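Local coordinates for protein class D beta-lactamase (Fusobacterium nucleatum subsp. polymorphum, PDB 4IED) that probably hydrolyses the ring of beta-lactam antibiotics such as penicillins to give substituted beta-amino acids, at residues A[66-71]-A[177-182]; A[79-84]-A[111-116]; A[31-36]-A[244-249]; A[212-215]-A[220-223]; A[53-58]-A[130-135]. One frame throughout, in Å; residues are numbered along the deposited sequence.

Overall arrangement
Contacts 3 and 4 lie on the antiparallel sheet, their centres about 8 Å apart: strands 29-35 and 221-229 are neighbours, and Phe-247 of contact 3 packs on Tyr-222 of contact 4. Contacts 1 and 2 belong to the helical part, with centres about 15 Å apart, and Gly-67 meets Leu-114 where they touch. Contact 5 links the two parts beside the probable active site. Its Ser-58 touches Val-212 of contact 4, its Leu-130 touches Ile-66 of contact 1, and Ser-57 hydrogen-bonds the carboxylated lysine at position 60. Contacts 2 and 3 are farthest apart, about 34 Å between centres, on opposite sides of the chain's centre.

Contact 1: A[66-71]-A[177-182]; sequences IGLENG and EQVKDI
Leu-68 reaches from helix 62-69 to Gln-178 and Val-179, and its two methyls make the whole contact. The CB bond already heads for helix 173-182, and CG, set anti to the carbonyl carbon (chi1 -66°), carries the branch onward. CD1 enters the angle between the two partners, lying 4.0 Å from Gln-178 CB and 4.0 Å from Val-179 CG2. CD2 turns to the amide end of the glutamine, where it stands 3.6 Å from Gln-178 OE1. That oxygen accepts a hydrogen bond from the backbone N of Val-76, while NE2 donates to Glu-174 O; the amide is therefore held at both ends, and leucine need only pack against it. A branched apolar residue suits the place because its two methyls meet two residues of one helical turn. Just beyond, Gly-71, with positive phi, closes the first helix in a Schellman motif. This is side-chain packing between helices, in the helical portion of the serine beta-lactamase fold.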
# COMPACT_ATOMS: atom_id res chain seq x y z
N ILE A 66 12.60 -2.48 -2.16
CA ILE A 66 13.90 -1.87 -2.18
C ILE A 66 14.86 -2.55 -1.23
O ILE A 66 16.06 -2.74 -1.52
CB ILE A 66 13.82 -0.38 -1.82
CG1 ILE A 66 12.98 0.37 -2.88
CG2 ILE A 66 15.14 0.27 -1.68
CD1 ILE A 66 12.46 1.74 -2.44
N GLY A 67 14.41 -2.98 -0.07
CA GLY A 67 15.26 -3.75 0.84
C GLY A 67 15.76 -5.06 0.29
O GLY A 67 16.91 -5.39 0.45
N LEU A 68 14.83 -5.80 -0.35
CA LEU A 68 15.26 -7.03 -1.02
C LEU A 68 16.24 -6.75 -2.11
O LEU A 68 17.23 -7.50 -2.23
CB LEU A 68 14.04 -7.75 -1.60
CG LEU A 68 13.03 -8.31 -0.56
CD1 LEU A 68 11.76 -8.67 -1.31
CD2 LEU A 68 13.66 -9.47 0.24
N GLU A 69 15.99 -5.70 -2.92
CA GLU A 69 16.86 -5.46 -4.09
C GLU A 69 18.30 -5.17 -3.65
O GLU A 69 19.28 -5.54 -4.32
CB GLU A 69 16.27 -4.32 -4.93
CG GLU A 69 16.81 -4.26 -6.34
CD GLU A 69 16.28 -5.34 -7.32
OE1 GLU A 69 15.49 -6.16 -6.96
OE2 GLU A 69 16.84 -5.28 -8.42
N ASN A 70 18.43 -4.52 -2.47
CA ASN A 70 19.71 -4.21 -1.90
C ASN A 70 20.31 -5.29 -1.00
O ASN A 70 21.35 -5.08 -0.34
CB ASN A 70 19.66 -2.87 -1.15
CG ASN A 70 19.53 -1.70 -2.11
OD1 ASN A 70 18.43 -1.12 -2.28
ND2 ASN A 70 20.56 -1.34 -2.67
N GLY A 71 19.65 -6.42 -0.92
CA GLY A 71 20.21 -7.46 -0.08
C GLY A 71 20.25 -7.19 1.44
O GLY A 71 21.07 -7.79 2.15
N GLU A 177 8.23 -11.20 -6.69
CA GLU A 177 7.41 -12.39 -6.29
C GLU A 177 7.18 -12.43 -4.74
O GLU A 177 6.12 -12.74 -4.26
CB GLU A 177 8.04 -13.71 -6.78
CG GLU A 177 7.07 -14.87 -6.84
CD GLU A 177 5.90 -14.52 -7.86
OE1 GLU A 177 6.14 -13.83 -8.91
OE2 GLU A 177 4.85 -15.07 -7.66
N GLN A 178 8.25 -12.18 -4.01
CA GLN A 178 8.22 -12.15 -2.58
C GLN A 178 7.27 -11.10 -2.07
O GLN A 178 6.44 -11.35 -1.17
CB GLN A 178 9.59 -11.95 -2.01
CG GLN A 178 10.48 -13.15 -2.02
CD GLN A 178 11.80 -12.79 -1.51
OE1 GLN A 178 12.04 -12.58 -0.32
NE2 GLN A 178 12.71 -12.59 -2.43
N VAL A 179 7.30 -9.93 -2.71
CA VAL A 179 6.40 -8.89 -2.26
C VAL A 179 4.93 -9.24 -2.57
O VAL A 179 4.00 -8.98 -1.78
CB VAL A 179 6.81 -7.50 -2.86
CG1 VAL A 179 5.75 -6.43 -2.50
CG2 VAL A 179 8.17 -7.10 -2.32
N LYS A 180 4.69 -9.88 -3.71
CA LYS A 180 3.36 -10.41 -3.98
C LYS A 180 2.98 -11.44 -2.93
O LYS A 180 1.84 -11.38 -2.40
CB LYS A 180 3.34 -11.10 -5.36
CG LYS A 180 3.62 -10.13 -6.54
CD LYS A 180 3.45 -10.89 -7.87
CE LYS A 180 1.96 -11.14 -8.14
NZ LYS A 180 1.74 -11.89 -9.42
N ASP A 181 3.85 -12.36 -2.58
CA ASP A 181 3.47 -13.41 -1.68
C ASP A 181 3.11 -12.88 -0.27
O ASP A 181 2.16 -13.32 0.35
CB ASP A 181 4.59 -14.40 -1.56
CG ASP A 181 4.13 -15.73 -1.00
OD1 ASP A 181 3.41 -16.49 -1.72
OD2 ASP A 181 4.53 -16.09 0.14
N ILE A 182 3.88 -11.93 0.24
CA ILE A 182 3.63 -11.39 1.60
C ILE A 182 2.41 -10.54 1.74
O ILE A 182 1.94 -10.35 2.86
CB ILE A 182 4.86 -10.64 2.15
CG1 ILE A 182 5.11 -9.31 1.43
CG2 ILE A 182 6.10 -11.59 2.12
CD1 ILE A 182 6.35 -8.56 1.79

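Contact 2: A[79-84]-A[111-116]; sequences MFYYYD and YKKLAR
Phe-80 and Lys-113 run alongside in opposite senses, the aliphatic lysine chain lying over one face of the phenyl ring. Here the packing is close. Lys-113 CE lies 3.3 Å from Phe-80 O, Lys-113 CG is 3.7 Å from Phe-80 CZ, and CD makes a CH-pi contact 4.3 Å from the ring centroid. The lysine carbons can do this because CG is anti to the backbone N (chi1 179°) and the chain stays extended as far as CE. The ring also meets the helix at its edge: Leu-114 N lies in the ring plane, 3.7 Å from Phe-80 CE2, and Leu-114 CB is 4.0 Å from the same atom. A flat apolar ring suits this place, since it offers a face to the lysine and an edge to the next residue of the helix.

A looser but still buried touch is that of Tyr-81, whose ring edge meets Lys-113 CD 4.2 Å from Tyr-81 CD1. Toward solvent, Lys-113, which is partly exposed, bends at its last torsion and its NZ forms a salt bridge with Glu-117. At 5.5 Å from the Phe-80 centroid, Lys-113 NZ gives at most a weak cation-pi attraction, and the side chain was modelled in two conformers. Ser-97 pairs through its backbone with both Phe-80 and Tyr-81, a classic beta bulge. Inward, Phe-80 rests on Leu-99 of helix 99-105 and on Val-73, while Leu-114 touches Asn-63 of helix 62-69.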
# COMPACT_ATOMS: atom_id res chain seq x y z
N MET A 79 14.93 -13.85 9.55
CA MET A 79 14.73 -13.01 10.76
C MET A 79 15.58 -11.73 10.56
O MET A 79 16.74 -11.78 10.13
CB MET A 79 15.08 -13.73 12.04
CG MET A 79 14.23 -14.98 12.26
SD MET A 79 12.46 -14.74 12.16
CE MET A 79 12.01 -13.75 13.52
N PHE A 80 14.96 -10.62 10.92
CA PHE A 80 15.53 -9.28 10.68
C PHE A 80 15.36 -8.29 11.83
O PHE A 80 16.33 -7.61 12.15
CB PHE A 80 14.84 -8.68 9.44
CG PHE A 80 15.28 -7.22 9.16
CD1 PHE A 80 16.56 -6.98 8.75
CD2 PHE A 80 14.36 -6.19 9.32
CE1 PHE A 80 17.02 -5.66 8.53
CE2 PHE A 80 14.82 -4.89 9.06
CZ PHE A 80 16.14 -4.64 8.76
N TYR A 81 14.17 -8.20 12.41
CA TYR A 81 13.90 -7.26 13.50
C TYR A 81 13.98 -8.01 14.81
O TYR A 81 13.34 -9.08 14.99
CB TYR A 81 12.52 -6.64 13.34
CG TYR A 81 12.14 -5.81 14.50
CD1 TYR A 81 12.64 -4.55 14.68
CD2 TYR A 81 11.20 -6.27 15.38
CE1 TYR A 81 12.27 -3.84 15.82
CE2 TYR A 81 10.82 -5.54 16.52
CZ TYR A 81 11.34 -4.32 16.72
OH TYR A 81 10.97 -3.60 17.87
N TYR A 82 14.71 -7.48 15.75
CA TYR A 82 14.93 -8.08 17.06
C TYR A 82 14.32 -7.18 18.11
O TYR A 82 14.74 -6.00 18.32
CB TYR A 82 16.46 -8.29 17.32
CG TYR A 82 17.13 -9.22 16.31
CD1 TYR A 82 17.13 -10.60 16.51
CD2 TYR A 82 17.66 -8.72 15.23
CE1 TYR A 82 17.71 -11.45 15.54
CE2 TYR A 82 18.19 -9.52 14.21
CZ TYR A 82 18.21 -10.88 14.41
OH TYR A 82 18.80 -11.69 13.40
N TYR A 83 13.27 -7.67 18.72
CA TYR A 83 12.54 -6.86 19.71
C TYR A 83 13.33 -6.77 20.98
O TYR A 83 14.17 -7.65 21.28
CB TYR A 83 11.12 -7.45 19.90
CG TYR A 83 10.30 -6.63 20.92
CD1 TYR A 83 9.99 -5.32 20.64
CD2 TYR A 83 9.71 -7.20 22.08
CE1 TYR A 83 9.26 -4.57 21.55
CE2 TYR A 83 8.98 -6.44 23.00
CZ TYR A 83 8.75 -5.15 22.70
OH TYR A 83 8.01 -4.43 23.63
N ASP A 84 13.23 -5.67 21.70
CA ASP A 84 14.02 -5.35 22.90
C ASP A 84 13.21 -4.91 24.11
O ASP A 84 13.78 -4.33 25.04
CB ASP A 84 14.99 -4.25 22.50
CG ASP A 84 14.28 -2.93 22.21
OD1 ASP A 84 13.03 -2.85 21.88
OD2 ASP A 84 15.02 -1.85 22.32
N TYR A 111 10.19 -1.71 9.94
CA TYR A 111 10.38 -0.99 8.73
C TYR A 111 11.20 0.31 8.93
O TYR A 111 11.92 0.73 8.00
CB TYR A 111 9.05 -0.74 8.01
CG TYR A 111 8.66 -1.95 7.19
CD1 TYR A 111 7.88 -2.98 7.77
CD2 TYR A 111 9.09 -2.07 5.89
CE1 TYR A 111 7.68 -4.14 7.06
CE2 TYR A 111 8.82 -3.22 5.18
CZ TYR A 111 8.07 -4.22 5.77
OH TYR A 111 7.81 -5.39 5.06
N LYS A 112 11.18 0.85 10.13
CA LYS A 112 12.11 1.99 10.42
C LYS A 112 13.57 1.40 10.40
O LYS A 112 14.47 2.02 9.86
CB LYS A 112 11.76 2.61 11.72
CG LYS A 112 10.53 3.42 11.66
CD LYS A 112 10.27 4.16 12.98
CE LYS A 112 9.16 5.17 12.88
NZ LYS A 112 8.93 5.96 14.08
N LYS A 113 13.80 0.26 11.03
CA LYS A 113 15.11 -0.38 10.95
C LYS A 113 15.53 -0.64 9.52
O LYS A 113 16.69 -0.34 9.13
CB LYS A 113 15.05 -1.70 11.72
CG LYS A 113 16.35 -2.51 11.72
CD LYS A 113 16.18 -3.75 12.57
CE LYS A 113 17.43 -4.53 12.64
NZ LYS A 113 18.60 -3.69 13.06
N LEU A 114 14.62 -1.17 8.69
CA LEU A 114 14.92 -1.35 7.27
C LEU A 114 15.36 -0.06 6.58
O LEU A 114 16.36 -0.02 5.88
CB LEU A 114 13.71 -1.96 6.58
CG LEU A 114 13.91 -2.35 5.09
CD1 LEU A 114 15.02 -3.24 4.86
CD2 LEU A 114 12.67 -2.88 4.51
N ALA A 115 14.57 1.00 6.80
CA ALA A 115 14.87 2.31 6.19
C ALA A 115 16.25 2.77 6.62
O ALA A 115 17.03 3.28 5.83
CB ALA A 115 13.76 3.32 6.48
N ARG A 116 16.49 2.73 7.91
CA ARG A 116 17.79 3.21 8.38
C ARG A 116 18.95 2.44 7.78
O ARG A 116 19.99 3.04 7.42
CB ARG A 116 17.91 3.09 9.89
CG ARG A 116 16.98 4.00 10.61
CD ARG A 116 17.25 3.84 12.06
NE ARG A 116 17.01 2.53 12.64
CZ ARG A 116 15.91 2.21 13.28
NH1 ARG A 116 14.86 3.09 13.37
NH2 ARG A 116 15.91 1.05 13.95

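Contact 3: A[31-36]-A[244-249]; sequences FVVYDL and REYFKN
Tyr-246 and Phe-247 bring helix 238-249 down on Phe-31 and Val-33 of strand 29-35, the segment axes 11.3 Å apart and inclined by 39°. The preceding turn looks elsewhere: Arg-244 forms salt bridges with Glu-240 and Glu-186. Tyr-246 points at the strand, its CB 3.6 Å from Phe-31 CE2 at the edge of the phenyl ring. The two rings form an offset edge-to-face pair, the edge of Phe-31 toward the face of Tyr-246, with planes at 82°. Farther along the tyrosine, CE2 lies 3.9 Å from Val-33 CG2. The C-terminal helix thus packs on the antiparallel sheet, as in serine beta-lactamases generally, and Met-18 of helix 16-25 touches the side chains of Phe-31, Val-33 and Tyr-246. The side chain of Phe-247 sets out with CG anti to its carbonyl carbon (chi1 -74°), which carries CZ to within 3.8 Å of Val-33 CG1. Beta-branched Val-33 suits a strand and offers one methyl to each aromatic residue. One face of the Phe-247 ring lies against Tyr-246 CD2.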
# COMPACT_ATOMS: atom_id res chain seq x y z
N PHE A 31 -11.30 6.81 -5.15
CA PHE A 31 -11.10 5.38 -5.39
C PHE A 31 -10.83 5.19 -6.88
O PHE A 31 -11.51 5.74 -7.72
CB PHE A 31 -12.41 4.71 -4.96
CG PHE A 31 -12.44 3.15 -4.95
CD1 PHE A 31 -11.33 2.37 -5.03
CD2 PHE A 31 -13.70 2.51 -4.90
CE1 PHE A 31 -11.46 0.99 -4.99
CE2 PHE A 31 -13.82 1.11 -4.94
CZ PHE A 31 -12.69 0.43 -4.99
N VAL A 32 -9.74 4.48 -7.19
CA VAL A 32 -9.37 4.13 -8.55
C VAL A 32 -9.20 2.65 -8.64
O VAL A 32 -8.53 2.07 -7.83
CB VAL A 32 -8.03 4.81 -8.91
CG1 VAL A 32 -7.64 4.53 -10.33
CG2 VAL A 32 -8.17 6.31 -8.69
N VAL A 33 -9.78 2.10 -9.70
CA VAL A 33 -9.56 0.72 -10.07
C VAL A 33 -9.12 0.68 -11.54
O VAL A 33 -9.79 1.23 -12.38
CB VAL A 33 -10.78 -0.18 -9.86
CG1 VAL A 33 -10.52 -1.60 -10.43
CG2 VAL A 33 -11.23 -0.18 -8.40
N TYR A 34 -8.00 -0.00 -11.81
CA TYR A 34 -7.48 -0.24 -13.19
C TYR A 34 -7.79 -1.68 -13.54
O TYR A 34 -7.37 -2.61 -12.81
CB TYR A 34 -6.01 0.04 -13.34
CG TYR A 34 -5.44 -0.27 -14.73
CD1 TYR A 34 -5.83 0.48 -15.82
CD2 TYR A 34 -4.58 -1.36 -14.94
CE1 TYR A 34 -5.35 0.18 -17.09
CE2 TYR A 34 -4.08 -1.64 -16.17
CZ TYR A 34 -4.42 -0.86 -17.23
OH TYR A 34 -3.99 -1.13 -18.51
N ASP A 35 -8.53 -1.84 -14.63
CA ASP A 35 -8.85 -3.15 -15.22
C ASP A 35 -7.90 -3.44 -16.35
O ASP A 35 -7.98 -2.77 -17.38
CB ASP A 35 -10.32 -3.04 -15.68
CG ASP A 35 -10.86 -4.26 -16.44
OD1 ASP A 35 -10.03 -5.02 -17.09
OD2 ASP A 35 -12.10 -4.39 -16.53
N LEU A 36 -6.99 -4.36 -16.10
CA LEU A 36 -5.89 -4.65 -17.06
C LEU A 36 -6.46 -5.14 -18.40
O LEU A 36 -6.05 -4.70 -19.49
CB LEU A 36 -4.92 -5.68 -16.49
CG LEU A 36 -3.83 -6.12 -17.46
CD1 LEU A 36 -2.90 -5.00 -17.88
CD2 LEU A 36 -3.06 -7.23 -16.80
N ARG A 244 -14.22 -3.91 -1.01
CA ARG A 244 -14.92 -5.22 -1.20
C ARG A 244 -16.29 -5.02 -1.75
O ARG A 244 -16.78 -5.82 -2.53
CB ARG A 244 -14.91 -5.96 0.15
CG ARG A 244 -13.61 -6.56 0.54
CD ARG A 244 -13.61 -7.27 1.89
NE ARG A 244 -12.39 -8.01 2.11
CZ ARG A 244 -12.24 -9.27 1.75
NH1 ARG A 244 -13.16 -9.94 1.10
NH2 ARG A 244 -11.06 -9.85 2.00
N GLU A 245 -17.02 -3.95 -1.38
CA GLU A 245 -18.39 -3.77 -1.87
C GLU A 245 -18.33 -3.56 -3.39
O GLU A 245 -19.13 -4.10 -4.14
CB GLU A 245 -19.09 -2.61 -1.12
CG GLU A 245 -19.54 -3.03 0.29
CD GLU A 245 -20.33 -2.02 1.11
OE1 GLU A 245 -21.17 -1.31 0.52
OE2 GLU A 245 -20.14 -2.08 2.39
N TYR A 246 -17.39 -2.76 -3.88
CA TYR A 246 -17.27 -2.56 -5.32
C TYR A 246 -16.94 -3.88 -6.00
O TYR A 246 -17.55 -4.23 -7.05
CB TYR A 246 -16.15 -1.53 -5.63
CG TYR A 246 -15.83 -1.44 -7.12
CD1 TYR A 246 -16.64 -0.73 -7.93
CD2 TYR A 246 -14.75 -2.09 -7.67
CE1 TYR A 246 -16.48 -0.63 -9.32
CE2 TYR A 246 -14.57 -2.05 -9.07
CZ TYR A 246 -15.40 -1.31 -9.86
OH TYR A 246 -15.22 -1.19 -11.24
N PHE A 247 -15.96 -4.63 -5.50
CA PHE A 247 -15.58 -5.89 -6.18
C PHE A 247 -16.64 -6.99 -6.07
O PHE A 247 -16.73 -7.82 -6.98
CB PHE A 247 -14.21 -6.35 -5.77
CG PHE A 247 -13.10 -5.54 -6.38
CD1 PHE A 247 -12.85 -5.64 -7.77
CD2 PHE A 247 -12.29 -4.76 -5.62
CE1 PHE A 247 -11.93 -4.90 -8.36
CE2 PHE A 247 -11.30 -3.99 -6.26
CZ PHE A 247 -11.10 -4.11 -7.60
N LYS A 248 -17.55 -6.88 -5.09
CA LYS A 248 -18.69 -7.81 -5.03
C LYS A 248 -19.70 -7.37 -6.11
O LYS A 248 -20.27 -8.26 -6.83
CB LYS A 248 -19.30 -7.79 -3.64
CG LYS A 248 -18.50 -8.66 -2.65
CD LYS A 248 -18.99 -8.71 -1.24
CE LYS A 248 -19.04 -7.37 -0.48
NZ LYS A 248 -19.72 -7.51 0.80
N ASN A 249 -19.92 -6.06 -6.30
CA ASN A 249 -20.83 -5.52 -7.32
C ASN A 249 -20.50 -5.97 -8.75
O ASN A 249 -21.37 -6.22 -9.55
CB ASN A 249 -20.82 -3.99 -7.27
CG ASN A 249 -21.82 -3.36 -8.24
OD1 ASN A 249 -21.44 -2.73 -9.23
ND2 ASN A 249 -23.05 -3.49 -7.94

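Contact 4: A[212-215]-A[220-223]; sequences VGWI and NIYS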
# COMPACT_ATOMS: atom_id res chain seq x y z
N VAL A 212 -4.63 -0.13 -0.54
CA VAL A 212 -4.13 -0.30 -1.93
C VAL A 212 -3.79 -1.76 -2.16
O VAL A 212 -3.45 -2.46 -1.25
CB VAL A 212 -2.94 0.63 -2.29
CG1 VAL A 212 -3.21 2.08 -1.82
CG2 VAL A 212 -1.66 0.13 -1.70
N GLY A 213 -3.90 -2.16 -3.44
CA GLY A 213 -3.59 -3.58 -3.73
C GLY A 213 -4.02 -3.94 -5.14
O GLY A 213 -4.16 -3.12 -6.03
N TRP A 214 -4.28 -5.21 -5.31
CA TRP A 214 -4.84 -5.73 -6.51
C TRP A 214 -5.51 -7.08 -6.27
O TRP A 214 -5.29 -7.74 -5.28
CB TRP A 214 -3.76 -5.91 -7.63
CG TRP A 214 -2.77 -7.04 -7.33
CD1 TRP A 214 -2.81 -8.31 -7.85
CD2 TRP A 214 -1.52 -6.92 -6.61
NE1 TRP A 214 -1.69 -8.99 -7.43
CE2 TRP A 214 -0.92 -8.20 -6.61
CE3 TRP A 214 -0.96 -5.93 -5.85
CZ2 TRP A 214 0.29 -8.43 -5.96
CZ3 TRP A 214 0.24 -6.15 -5.24
CH2 TRP A 214 0.82 -7.40 -5.21
N ILE A 215 -6.32 -7.47 -7.27
CA ILE A 215 -7.06 -8.75 -7.29
C ILE A 215 -6.74 -9.37 -8.65
O ILE A 215 -7.00 -8.80 -9.70
CB ILE A 215 -8.57 -8.62 -7.12
CG1 ILE A 215 -8.88 -8.02 -5.80
CG2 ILE A 215 -9.21 -10.00 -7.16
CD1 ILE A 215 -10.35 -7.75 -5.58
N ASN A 220 -7.82 -11.77 -15.48
CA ASN A 220 -7.66 -10.36 -15.33
C ASN A 220 -6.94 -10.01 -14.02
O ASN A 220 -6.69 -10.85 -13.16
CB ASN A 220 -9.06 -9.70 -15.36
CG ASN A 220 -9.06 -8.27 -15.83
OD1 ASN A 220 -8.00 -7.65 -15.97
ND2 ASN A 220 -10.28 -7.73 -16.15
N ILE A 221 -6.52 -8.75 -13.96
CA ILE A 221 -5.91 -8.15 -12.73
C ILE A 221 -6.50 -6.78 -12.57
O ILE A 221 -6.47 -5.97 -13.47
CB ILE A 221 -4.38 -7.97 -12.79
CG1 ILE A 221 -3.73 -9.30 -13.13
CG2 ILE A 221 -3.87 -7.42 -11.50
CD1 ILE A 221 -2.24 -9.25 -13.37
N TYR A 222 -7.10 -6.54 -11.37
CA TYR A 222 -7.70 -5.26 -11.00
C TYR A 222 -6.85 -4.62 -9.96
O TYR A 222 -6.79 -5.11 -8.84
CB TYR A 222 -9.13 -5.46 -10.47
CG TYR A 222 -10.04 -6.22 -11.39
CD1 TYR A 222 -10.03 -7.62 -11.35
CD2 TYR A 222 -10.95 -5.58 -12.25
CE1 TYR A 222 -10.84 -8.40 -12.14
CE2 TYR A 222 -11.69 -6.40 -13.12
CZ TYR A 222 -11.64 -7.77 -13.05
OH TYR A 222 -12.43 -8.60 -13.93
N SER A 223 -6.14 -3.54 -10.32
CA SER A 223 -5.28 -2.87 -9.35
C SER A 223 -6.09 -1.70 -8.78
O SER A 223 -6.88 -1.06 -9.48
CB SER A 223 -4.06 -2.32 -10.03
OG SER A 223 -3.23 -3.43 -10.44
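The chi1 of Trp-214, 69°, sets CG between the backbone N and the carbonyl carbon, and that of Ile-221, -55°, leaves CG2 anti to the backbone N; the indole and the methyl thus come side by side, with Trp-214 CD1 3.9 Å from Ile-221 CG2. Beneath them the backbones pair. Ile-215 and Tyr-222 form an antiparallel hydrogen-bonded pair: Tyr-222 N gives a nearly straight bond of 2.8 Å to Ile-215 O, and Ile-215 N returns one of 2.9 Å to Tyr-222 O. Trp-214 and Ser-223 are the adjoining non-hydrogen-bonded pair, their CA atoms only 4.1 Å apart, and the short Ser-223 side chain fits beside Trp-214, its OG 3.8 Å from Trp-214 CB. On the other face Ile-215 and Tyr-222 both rest on Val-252. The hairpin occupies the middle of the sheet: strand 192-200 flanks it on one side, where His-194 stacks on Trp-214, strand 29-35 on the other, and helix 154-165 covers the Trp-214 face.

Contact 5: A[53-58]-A[130-135]; sequences FYPASS and LNYGNK
Van der Waals contact is made by Pro-55 and Tyr-132. The phenol oxygen does the touching: Tyr-132 OH is 3.3 Å from Pro-55 CB, while Pro-55 CG lies near the plane of the aromatic ring at its edge, 4.3 Å from Tyr-132 CE1. CG of the tyrosine is anti to the backbone N (chi1 -172°), which sends the ring across to the other loop. Phe-59 meets the same ring edge-to-face.

Polar linkage across the contact runs through a water in the plane of the tyrosine ring. It hydrogen-bonds Tyr-132 OH at 2.7 Å and donates to Ser-58 O at 2.9 Å, so one water bridges the phenol hydroxyl and the backbone carbonyl.

Hydrogen bonds within segment 130-135 shape the loop that bears the tyrosine. Lys-135 NZ donates to Asn-131 OD1 and, almost end-on, to Gly-133 O. Residues 132-135 form a type II' turn, whose second position, with positive phi, suits Gly-133.

Ser-57 opens the SxxK motif and hydrogen-bonds the carboxylated lysine at position 60; Tyr-132, Gly-133 and Asn-134 spell the YGN motif. Pro-55 lies just before SxxK and the water reaches Ser-58 within it, so the contact ties the SxxK region to YGN, both signatures of class D beta-lactamases.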
# COMPACT_ATOMS: atom_id res chain seq x y z
N PHE A 53 -0.73 12.35 -1.43
CA PHE A 53 -0.83 12.31 0.05
C PHE A 53 0.28 11.49 0.61
O PHE A 53 0.88 10.52 -0.06
CB PHE A 53 -2.19 11.71 0.59
CG PHE A 53 -3.42 12.45 0.10
CD1 PHE A 53 -3.79 13.62 0.76
CD2 PHE A 53 -4.25 11.98 -0.92
CE1 PHE A 53 -4.93 14.31 0.34
CE2 PHE A 53 -5.36 12.61 -1.35
CZ PHE A 53 -5.71 13.80 -0.73
N TYR A 54 0.63 11.69 1.88
CA TYR A 54 1.62 10.80 2.54
C TYR A 54 1.12 9.35 2.37
O TYR A 54 -0.06 9.12 2.65
CB TYR A 54 1.76 11.10 4.04
CG TYR A 54 1.98 12.54 4.44
CD1 TYR A 54 2.66 13.46 3.66
CD2 TYR A 54 1.49 12.93 5.63
CE1 TYR A 54 2.84 14.77 4.07
CE2 TYR A 54 1.71 14.18 6.11
CZ TYR A 54 2.30 15.12 5.32
OH TYR A 54 2.50 16.45 5.78
N PRO A 55 1.99 8.41 1.99
CA PRO A 55 1.47 7.05 1.80
C PRO A 55 1.30 6.29 3.05
O PRO A 55 0.57 5.25 3.10
CB PRO A 55 2.59 6.38 0.99
CG PRO A 55 3.83 7.18 1.37
CD PRO A 55 3.36 8.60 1.52
N ALA A 56 1.85 6.76 4.16
CA ALA A 56 1.79 5.96 5.41
C ALA A 56 2.17 4.58 5.21
O ALA A 56 3.08 4.28 4.42
CB ALA A 56 0.45 6.07 6.11
N SER A 57 1.58 3.65 5.94
CA SER A 57 2.12 2.30 5.82
C SER A 57 1.91 1.55 4.49
O SER A 57 2.42 0.47 4.33
CB SER A 57 1.60 1.38 6.94
OG SER A 57 1.83 1.83 8.26
N SER A 58 1.12 2.15 3.61
CA SER A 58 1.08 1.60 2.26
C SER A 58 2.45 1.62 1.65
O SER A 58 2.68 0.79 0.73
CB SER A 58 0.03 2.28 1.37
OG SER A 58 0.51 3.59 0.95
N LEU A 130 11.61 3.48 -9.01
CA LEU A 130 10.18 3.35 -9.05
C LEU A 130 9.39 4.52 -9.56
O LEU A 130 8.19 4.44 -9.78
CB LEU A 130 9.64 3.03 -7.63
CG LEU A 130 10.00 1.68 -7.04
CD1 LEU A 130 9.92 1.65 -5.54
CD2 LEU A 130 9.27 0.50 -7.70
N ASN A 131 10.08 5.69 -9.68
CA ASN A 131 9.45 6.95 -9.90
C ASN A 131 8.23 7.15 -8.92
O ASN A 131 7.14 7.52 -9.33
CB ASN A 131 8.95 7.11 -11.31
CG ASN A 131 8.58 8.54 -11.62
OD1 ASN A 131 9.23 9.52 -11.15
ND2 ASN A 131 7.55 8.70 -12.43
N TYR A 132 8.47 6.86 -7.64
CA TYR A 132 7.43 6.75 -6.59
C TYR A 132 6.98 8.12 -6.11
O TYR A 132 7.69 8.83 -5.37
CB TYR A 132 7.97 5.94 -5.37
CG TYR A 132 6.92 5.62 -4.33
CD1 TYR A 132 6.56 6.53 -3.39
CD2 TYR A 132 6.29 4.35 -4.28
CE1 TYR A 132 5.56 6.22 -2.48
CE2 TYR A 132 5.32 4.07 -3.36
CZ TYR A 132 4.94 5.00 -2.44
OH TYR A 132 4.02 4.68 -1.48
N GLY A 133 5.76 8.51 -6.48
CA GLY A 133 5.23 9.76 -6.03
C GLY A 133 6.17 10.92 -6.26
O GLY A 133 6.79 11.03 -7.31
N ASN A 134 6.25 11.83 -5.31
CA ASN A 134 7.19 12.94 -5.43
C ASN A 134 8.65 12.63 -5.13
O ASN A 134 9.54 13.48 -5.27
CB ASN A 134 6.70 14.17 -4.62
CG ASN A 134 6.71 13.94 -3.12
OD1 ASN A 134 7.27 12.92 -2.62
ND2 ASN A 134 6.12 14.92 -2.36
N LYS A 135 8.89 11.41 -4.66
CA LYS A 135 10.28 10.93 -4.45
C LYS A 135 11.03 11.76 -3.36
O LYS A 135 12.26 11.78 -3.30
CB LYS A 135 11.11 10.88 -5.72
CG LYS A 135 10.52 10.04 -6.85
CD LYS A 135 11.02 10.38 -8.22
CE LYS A 135 10.36 11.60 -8.87
NZ LYS A 135 8.93 11.46 -9.17
O HOH W 1 2.79 2.30 -1.74